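Local coordinates for uncharacterized protein (Rhodobacter sphaeroides, PDB 3PU2) that is of unknown function but belongs to the AHA1 family and the SRPBCC superfamily, and is a putative relative of activators of the Hsp90 ATPase, at residues L15-H20 with A138-M143; L119-D124 with E145-L150. All blocks are in the same frame, centred on the assembly; numbering follows the deposited sequence. Where two conformers were deposited one is given.

Read from the N terminus, after the short strand 6-7 the chain lays down strand 14-21, whose residues 15-20 find their partner near the far end of the chain. Helix 25-33 and most of the antiparallel sheet come next, followed by strand 116-124, which pairs beside strand 14-21 and supplies residues 119-124. Helix 139-156 then closes both loops: its start completes contact 1 across 117 intervening residues, and its next turns complete contact 2 across only 20. The segments alternate along the chain, so the two contacts cross rather than nest. Together they illustrate how one C-terminal helix is fixed at successive points to two neighbouring strands of a single sheet.

Contact 1 of 2, residues L15-H20 with A138-M143; sequences LEFRRH and AMATEM
Met139, a selenomethionine in the first turn of helix 139-156, meets Phe17 and Leu15 of the strand, and Phe17 also touches Ala140. The Met-aromatic contact joins Met139 to Phe17. Selenium SE of Met139 lies 4.8 Å from the centroid of the Phe17 ring, in a direction 54° off the ring normal, which makes the approach oblique. The touch itself falls at the far end of the ring, where CZ of Phe17 is 3.8 Å from SE of Met139. The shape of Met139 explains the meeting: chi1 (176°) sets CG anti to the backbone N, and bends at chi2 and chi3 follow, so that the two side chains meet at a slant.

In the AHA1 family, part of the Bet v 1-like clan, this meeting belongs to the helix-grip fold, in which a long C-terminal helix packs on a curved antiparallel sheet. Locally the helix runs in nearly the same direction as the strand, the short axes making 21° with a closest approach of 11.4 Å. Such spacing leaves the bridging to side chains.

The remaining contacts are apolar. Methyl CE, at the end of Met139, reaches CD1 of Leu15 at 3.9 Å, so that one bent side chain serves two residues on the same face of the strand. More loosely, CE1 of Phe17 lies 4.2 Å from CB of Ala140, again obliquely to the ring.

No hydrogen bond passes between the two segments; the polar backbone of the strand is instead tied into the sheet, Leu15 pairing with Val123 and Phe17 with Met121. Ahead of this helix in sequence, Tyr125 packs on both Leu15 and Met139, while helix 130-135 brings Arg131 to Leu15 and Val134 to Met139.

Contact 2 of 2, residues L119-D124 with E145-L150; sequences LAMAVD and EAYRHL
Tyr147 carries this contact alone on the helical side, its phenol meeting Leu119 and Met121 of strand 116-124. The helical segment begins at Glu145, whose carbonyl accepts the backbone N-H of His149; Ala146 likewise receives that of Leu150, and both are ordinary helical bonds of the turn that carries Tyr147. At Tyr147 itself, CG stands anti to the carbonyl carbon (chi1 -68°). The CA atoms of Leu119 and Tyr147 are 10.4 Å apart, so the side chains of both have to reach out to meet. The hydroxyl end of the tyrosine touches two strand side chains. Methyl CD2 of Leu119 lies 3.8 Å from OH of Tyr147 and 4.2 Å from its CZ, the leucine side chain running at about a right angle to that of the tyrosine. Selenium SE of the selenomethionine Met121 approaches the same OH of Tyr147 at 3.9 Å, on a slanting course. All this is van der Waals contact, since no hydrogen bond links the segments. Farther on, His149 turns to the loop, where ND1 is hydrogen-bonded to Trp41 O and the ring stacks with Phe43. Leu150 faces the strand but stops short of it.

The surroundings are those of a helix-grip interior. Phe21 of strand 14-21 meets Tyr147 edge-to-face and also packs against Leu119 and Leu150. Strand 104-113 puts Leu110 against Leu119 and Leu108 against Met121, and helix 25-33 closes in with Leu32 on Leu119 and Leu28 on Leu150.

Contact 1 of 2, residues L15-H20 with A138-M143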
ATOM      1  N   LEU A  15     -11.604   2.450  -5.262  1.00 61.84           N
ATOM      2  CA  LEU A  15     -11.555   2.847  -3.853  1.00 52.65           C
ATOM      3  C   LEU A  15     -10.455   3.867  -3.660  1.00 47.23           C
ATOM      4  O   LEU A  15      -9.354   3.710  -4.182  1.00 37.20           O
ATOM      5  CB  LEU A  15     -11.318   1.640  -2.937  1.00 45.71           C
ATOM      6  CG  LEU A  15     -12.576   0.819  -2.626  1.00 47.67           C
ATOM      7  CD1 LEU A  15     -12.213  -0.455  -1.875  1.00 30.10           C
ATOM      8  CD2 LEU A  15     -13.532   1.661  -1.817  1.00 49.75           C
ATOM      9  N   GLU A  16     -10.759   4.919  -2.911  1.00 52.31           N
ATOM     10  CA  GLU A  16      -9.797   5.983  -2.681  1.00 70.25           C
ATOM     11  C   GLU A  16      -9.499   6.180  -1.200  1.00 71.80           C
ATOM     12  O   GLU A  16     -10.360   5.965  -0.354  1.00 78.31           O
ATOM     13  CB  GLU A  16     -10.331   7.282  -3.299  1.00 87.64           C
ATOM     14  CG  GLU A  16     -10.382   7.271  -4.835  1.00 96.94           C
ATOM     15  CD  GLU A  16     -11.302   8.339  -5.423  1.00104.50           C
ATOM     16  OE1 GLU A  16     -11.400   9.445  -4.845  1.00108.12           O
ATOM     17  OE2 GLU A  16     -11.916   8.074  -6.479  1.00104.98           O
ATOM     18  N   PHE A  17      -8.266   6.571  -0.894  1.00 68.91           N
ATOM     19  CA  PHE A  17      -7.846   6.802   0.488  1.00 67.95           C
ATOM     20  C   PHE A  17      -6.832   7.938   0.478  1.00 70.27           C
ATOM     21  O   PHE A  17      -6.131   8.142  -0.514  1.00 74.56           O
ATOM     22  CB  PHE A  17      -7.178   5.553   1.088  1.00 68.05           C
ATOM     23  CG  PHE A  17      -8.024   4.312   1.030  1.00 65.91           C
ATOM     24  CD1 PHE A  17      -8.943   4.030   2.025  1.00 61.45           C
ATOM     25  CD2 PHE A  17      -7.902   3.425  -0.034  1.00 72.88           C
ATOM     26  CE1 PHE A  17      -9.730   2.881   1.968  1.00 54.88           C
ATOM     27  CE2 PHE A  17      -8.689   2.271  -0.101  1.00 71.60           C
ATOM     28  CZ  PHE A  17      -9.602   2.002   0.903  1.00 63.27           C
ATOM     29  N   ARG A  18      -6.763   8.671   1.581  1.00 58.38           N
ATOM     30  CA  ARG A  18      -5.830   9.780   1.720  1.00 64.84           C
ATOM     31  C   ARG A  18      -5.372   9.811   3.169  1.00 63.15           C
ATOM     32  O   ARG A  18      -6.162   9.582   4.081  1.00 68.81           O
ATOM     33  CB  ARG A  18      -6.508  11.107   1.356  1.00 82.15           C
ATOM     34  CG  ARG A  18      -7.015  11.184  -0.080  1.00 97.83           C
ATOM     35  CD  ARG A  18      -7.321  12.614  -0.498  1.00110.39           C
ATOM     36  NE  ARG A  18      -8.466  13.171   0.215  1.00127.80           N
ATOM     37  CZ  ARG A  18      -8.913  14.415   0.057  1.00142.96           C
ATOM     38  NH1 ARG A  18      -8.307  15.236  -0.791  1.00150.79           N
ATOM     39  NH2 ARG A  18      -9.971  14.832   0.740  1.00145.38           N
ATOM     40  N   ARG A  19      -4.099  10.098   3.385  1.00 52.90           N
ATOM     41  CA  ARG A  19      -3.568  10.133   4.735  1.00 52.77           C
ATOM     42  C   ARG A  19      -2.360  11.058   4.838  1.00 51.54           C
ATOM     43  O   ARG A  19      -1.509  11.086   3.953  1.00 44.60           O
ATOM     44  CB  ARG A  19      -3.190   8.711   5.154  1.00 49.31           C
ATOM     45  CG  ARG A  19      -2.361   8.593   6.428  1.00 61.51           C
ATOM     46  CD  ARG A  19      -3.197   8.461   7.705  1.00 49.74           C
ATOM     47  NE  ARG A  19      -2.515   7.565   8.634  1.00 43.27           N
ATOM     48  CZ  ARG A  19      -2.033   7.903   9.822  1.00 63.30           C
ATOM     49  NH1 ARG A  19      -2.153   9.145  10.274  1.00 90.57           N
ATOM     50  NH2 ARG A  19      -1.421   6.987  10.556  1.00 56.36           N
ATOM     51  N   HIS A  20      -2.291  11.818   5.925  1.00 46.69           N
ATOM     52  CA  HIS A  20      -1.186  12.737   6.149  1.00 46.28           C
ATOM     53  C   HIS A  20      -0.040  12.009   6.843  1.00 51.30           C
ATOM     54  O   HIS A  20      -0.256  11.092   7.630  1.00 60.70           O
ATOM     55  CB  HIS A  20      -1.648  13.898   7.019  1.00 78.75           C
ATOM     56  CG  HIS A  20      -0.597  14.939   7.240  1.00 99.24           C
ATOM     57  ND1 HIS A  20      -0.161  15.778   6.238  1.00107.58           N
ATOM     58  CD2 HIS A  20       0.108  15.272   8.346  1.00 99.19           C
ATOM     59  CE1 HIS A  20       0.768  16.586   6.718  1.00110.90           C
ATOM     60  NE2 HIS A  20       0.950  16.300   7.994  1.00104.57           N
ATOM     61  N   ALA A 138     -11.864  -5.743   6.441  1.00 94.11           N
ATOM     62  CA  ALA A 138     -11.204  -4.801   7.337  1.00105.41           C
ATOM     63  C   ALA A 138      -9.897  -4.358   6.697  1.00 90.87           C
ATOM     64  O   ALA A 138      -8.873  -4.219   7.363  1.00 93.01           O
ATOM     65  CB  ALA A 138     -10.942  -5.444   8.691  1.00109.58           C
HETATM   66  N   MSE A 139      -9.948  -4.161   5.386  1.00 58.28           N
HETATM   67  CA  MSE A 139      -8.812  -3.709   4.615  1.00 50.56           C
HETATM   68  C   MSE A 139      -8.539  -2.246   4.952  1.00 54.02           C
HETATM   69  O   MSE A 139      -7.386  -1.834   5.074  1.00 60.32           O
HETATM   70  CB  MSE A 139      -9.114  -3.868   3.129  1.00 60.20           C
HETATM   71  CG  MSE A 139      -8.036  -3.329   2.207  1.00 62.63           C
HETATM   72 SE   MSE A 139      -8.561  -1.644   1.426  0.73 81.71          SE
HETATM   73  CE  MSE A 139      -9.165  -2.281  -0.279  1.00156.99           C
ATOM     74  N   ALA A 140      -9.607  -1.467   5.104  1.00 60.72           N
ATOM     75  CA  ALA A 140      -9.476  -0.051   5.447  1.00 67.86           C
ATOM     76  C   ALA A 140      -8.907   0.057   6.861  1.00 60.81           C
ATOM     77  O   ALA A 140      -8.124   0.957   7.180  1.00 52.84           O
ATOM     78  CB  ALA A 140     -10.833   0.634   5.373  1.00 73.29           C
ATOM     79  N   THR A 141      -9.291  -0.911   7.659  1.00 60.20           N
ATOM     80  CA  THR A 141      -8.931  -0.976   9.040  1.00 66.40           C
ATOM     81  C   THR A 141      -7.513  -1.400   9.193  1.00 65.06           C
ATOM     82  O   THR A 141      -6.764  -0.882   9.983  1.00 60.94           O
ATOM     83  CB  THR A 141      -9.772  -2.015   9.706  1.00 66.74           C
ATOM     84  OG1 THR A 141     -10.809  -1.366  10.425  1.00 77.09           O
ATOM     85  CG2 THR A 141      -8.959  -2.798  10.659  1.00 51.87           C
ATOM     86  N   GLU A 142      -7.144  -2.378   8.418  1.00 60.90           N
ATOM     87  CA  GLU A 142      -5.842  -2.906   8.507  1.00 53.92           C
ATOM     88  C   GLU A 142      -4.882  -1.972   7.895  1.00 53.89           C
ATOM     89  O   GLU A 142      -3.725  -1.999   8.199  1.00 62.68           O
ATOM     90  CB  GLU A 142      -5.816  -4.187   7.761  1.00 54.30           C
ATOM     91  CG  GLU A 142      -6.466  -5.243   8.483  1.00 68.16           C
ATOM     92  CD  GLU A 142      -6.225  -6.520   7.833  1.00 85.02           C
ATOM     93  OE1 GLU A 142      -5.186  -6.632   7.204  1.00 91.25           O
ATOM     94  OE2 GLU A 142      -7.056  -7.425   7.917  1.00 93.19           O
HETATM   95  N   MSE A 143      -5.366  -1.151   7.003  1.00 48.70           N
HETATM   96  CA  MSE A 143      -4.478  -0.287   6.306  0.50 53.80           C
HETATM   97  C   MSE A 143      -4.240   0.989   7.069  1.00 57.97           C
HETATM   98  O   MSE A 143      -3.260   1.643   6.836  1.00 70.43           O
HETATM   99  CB  MSE A 143      -5.007  -0.055   4.903  0.50 63.55           C
HETATM  100  CG  MSE A 143      -4.057   0.665   3.969  0.50 71.16           C
HETATM  101 SE   MSE A 143      -2.905  -0.370   3.089  0.50 95.07          SE
HETATM  102  CE  MSE A 143      -1.398   0.226   3.739  0.50 24.15           C
TER

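Contact 2 of 2, residues L119-D124 with E145-L150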
ATOM      1  N   LEU A 119      -0.552  11.241   1.350  1.00 70.59           N
ATOM      2  CA  LEU A 119      -0.531  10.086   0.464  1.00 60.62           C
ATOM      3  C   LEU A 119      -1.924   9.815  -0.048  1.00 65.28           C
ATOM      4  O   LEU A 119      -2.836   9.528   0.732  1.00 73.87           O
ATOM      5  CB  LEU A 119      -0.023   8.836   1.188  1.00 49.73           C
ATOM      6  CG  LEU A 119      -0.090   7.509   0.412  1.00 45.56           C
ATOM      7  CD1 LEU A 119       0.783   7.592  -0.820  1.00 52.54           C
ATOM      8  CD2 LEU A 119       0.383   6.364   1.279  1.00 44.14           C
ATOM      9  N   ALA A 120      -2.087   9.934  -1.362  1.00 65.56           N
ATOM     10  CA  ALA A 120      -3.365   9.661  -2.003  1.00 59.74           C
ATOM     11  C   ALA A 120      -3.204   8.300  -2.677  1.00 56.38           C
ATOM     12  O   ALA A 120      -2.279   8.091  -3.473  1.00 59.51           O
ATOM     13  CB  ALA A 120      -3.686  10.730  -3.028  1.00 66.08           C
HETATM   14  N   MSE A 121      -4.095   7.371  -2.337  1.00 48.33           N
HETATM   15  CA  MSE A 121      -4.051   6.033  -2.888  1.00 40.94           C
HETATM   16  C   MSE A 121      -5.384   5.631  -3.496  1.00 53.17           C
HETATM   17  O   MSE A 121      -6.440   5.916  -2.941  1.00 63.97           O
HETATM   18  CB  MSE A 121      -3.663   5.042  -1.794  1.00 50.37           C
HETATM   19  CG  MSE A 121      -3.783   3.591  -2.235  1.00 67.06           C
HETATM   20 SE   MSE A 121      -3.004   2.331  -1.013  0.78102.94          SE
HETATM   21  CE  MSE A 121      -4.491   1.112  -0.896  1.00 64.84           C
ATOM     22  N   ALA A 122      -5.322   4.962  -4.643  1.00 49.23           N
ATOM     23  CA  ALA A 122      -6.516   4.501  -5.344  1.00 42.15           C
ATOM     24  C   ALA A 122      -6.299   3.079  -5.849  1.00 44.72           C
ATOM     25  O   ALA A 122      -5.196   2.715  -6.295  1.00 42.06           O
ATOM     26  CB  ALA A 122      -6.812   5.400  -6.508  1.00 48.93           C
ATOM     27  N   VAL A 123      -7.359   2.280  -5.790  1.00 48.84           N
ATOM     28  CA  VAL A 123      -7.287   0.902  -6.233  1.00 54.58           C
ATOM     29  C   VAL A 123      -8.437   0.668  -7.195  1.00 54.70           C
ATOM     30  O   VAL A 123      -9.598   0.815  -6.814  1.00 53.49           O
ATOM     31  CB  VAL A 123      -7.405  -0.073  -5.030  1.00 42.31           C
ATOM     32  CG1 VAL A 123      -7.212  -1.502  -5.488  1.00 44.92           C
ATOM     33  CG2 VAL A 123      -6.372   0.271  -3.992  1.00 36.78           C
ATOM     34  N   ASP A 124      -8.118   0.343  -8.447  1.00 49.33           N
ATOM     35  CA  ASP A 124      -9.154   0.075  -9.433  1.00 42.23           C
ATOM     36  C   ASP A 124      -9.324  -1.430  -9.460  1.00 34.31           C
ATOM     37  O   ASP A 124      -8.347  -2.164  -9.606  1.00 34.28           O
ATOM     38  CB  ASP A 124      -8.747   0.562 -10.828  1.00 55.80           C
ATOM     39  CG  ASP A 124      -8.744   2.073 -10.949  1.00 78.06           C
ATOM     40  OD1 ASP A 124      -9.758   2.706 -10.569  1.00 89.54           O
ATOM     41  OD2 ASP A 124      -7.728   2.620 -11.440  1.00 77.94           O
ATOM     42  N   GLU A 145      -4.100   0.600  10.489  1.00 51.38           N
ATOM     43  CA  GLU A 145      -3.242   0.022  11.511  1.00 48.31           C
ATOM     44  C   GLU A 145      -1.803   0.049  10.976  1.00 50.34           C
ATOM     45  O   GLU A 145      -0.846   0.259  11.733  1.00 56.64           O
ATOM     46  CB  GLU A 145      -3.680  -1.416  11.820  1.00 51.40           C
ATOM     47  CG  GLU A 145      -2.780  -2.173  12.797  1.00 66.25           C
ATOM     48  CD  GLU A 145      -3.275  -3.594  13.079  1.00 85.53           C
ATOM     49  OE1 GLU A 145      -3.474  -4.372  12.114  1.00 85.81           O
ATOM     50  OE2 GLU A 145      -3.464  -3.934  14.271  1.00 93.33           O
ATOM     51  N   ALA A 146      -1.649  -0.149   9.668  1.00 47.18           N
ATOM     52  CA  ALA A 146      -0.328  -0.143   9.070  1.00 45.95           C
ATOM     53  C   ALA A 146       0.252   1.263   9.051  1.00 49.51           C
ATOM     54  O   ALA A 146       1.415   1.458   9.414  1.00 43.19           O
ATOM     55  CB  ALA A 146      -0.376  -0.715   7.662  1.00 43.73           C
ATOM     56  N   TYR A 147      -0.539   2.246   8.629  1.00 47.27           N
ATOM     57  CA  TYR A 147      -0.040   3.614   8.599  1.00 52.32           C
ATOM     58  C   TYR A 147       0.382   4.053   9.993  1.00 49.44           C
ATOM     59  O   TYR A 147       1.374   4.774  10.157  1.00 46.07           O
ATOM     60  CB  TYR A 147      -1.083   4.562   8.023  1.00 55.30           C
ATOM     61  CG  TYR A 147      -1.332   4.320   6.556  1.00 55.91           C
ATOM     62  CD1 TYR A 147      -0.305   3.875   5.722  1.00 60.73           C
ATOM     63  CD2 TYR A 147      -2.593   4.528   5.993  1.00 59.53           C
ATOM     64  CE1 TYR A 147      -0.528   3.644   4.373  1.00 57.94           C
ATOM     65  CE2 TYR A 147      -2.821   4.296   4.641  1.00 50.98           C
ATOM     66  CZ  TYR A 147      -1.787   3.858   3.846  1.00 57.87           C
ATOM     67  OH  TYR A 147      -2.006   3.636   2.517  1.00 68.71           O
ATOM     68  N   ARG A 148      -0.356   3.597  11.000  1.00 48.15           N
ATOM     69  CA  ARG A 148      -0.010   3.919  12.377  1.00 62.47           C
ATOM     70  C   ARG A 148       1.412   3.396  12.604  1.00 51.32           C
ATOM     71  O   ARG A 148       2.252   4.072  13.180  1.00 46.02           O
ATOM     72  CB  ARG A 148      -0.996   3.255  13.338  1.00 77.62           C
ATOM     73  CG  ARG A 148      -1.039   3.891  14.714  1.00 97.90           C
ATOM     74  CD  ARG A 148      -2.246   3.420  15.516  1.00109.91           C
ATOM     75  NE  ARG A 148      -3.514   3.896  14.959  1.00113.84           N
ATOM     76  CZ  ARG A 148      -4.329   3.163  14.205  1.00109.74           C
ATOM     77  NH1 ARG A 148      -4.016   1.908  13.910  1.00116.60           N
ATOM     78  NH2 ARG A 148      -5.462   3.687  13.755  1.00 94.71           N
ATOM     79  N   HIS A 149       1.678   2.185  12.130  1.00 39.70           N
ATOM     80  CA  HIS A 149       3.010   1.599  12.244  1.00 33.12           C
ATOM     81  C   HIS A 149       4.027   2.514  11.574  1.00 47.67           C
ATOM     82  O   HIS A 149       5.113   2.753  12.110  1.00 52.60           O
ATOM     83  CB  HIS A 149       3.060   0.250  11.537  1.00 45.91           C
ATOM     84  CG  HIS A 149       2.248  -0.809  12.198  1.00 50.39           C
ATOM     85  ND1 HIS A 149       1.759  -1.901  11.514  1.00 48.27           N
ATOM     86  CD2 HIS A 149       1.870  -0.971  13.487  1.00 57.06           C
ATOM     87  CE1 HIS A 149       1.115  -2.689  12.353  1.00 56.16           C
ATOM     88  NE2 HIS A 149       1.168  -2.149  13.557  1.00 64.67           N
ATOM     89  N   LEU A 150       3.663   2.996  10.385  1.00 48.54           N
ATOM     90  CA  LEU A 150       4.521   3.862   9.595  1.00 40.74           C
ATOM     91  C   LEU A 150       4.809   5.161  10.325  1.00 45.55           C
ATOM     92  O   LEU A 150       5.926   5.690  10.254  1.00 44.06           O
ATOM     93  CB  LEU A 150       3.880   4.139   8.233  1.00 39.54           C
ATOM     94  CG  LEU A 150       4.686   4.975   7.231  1.00 48.34           C
ATOM     95  CD1 LEU A 150       6.128   4.477   7.171  1.00 49.52           C
ATOM     96  CD2 LEU A 150       4.020   4.912   5.863  1.00 39.29           C
TER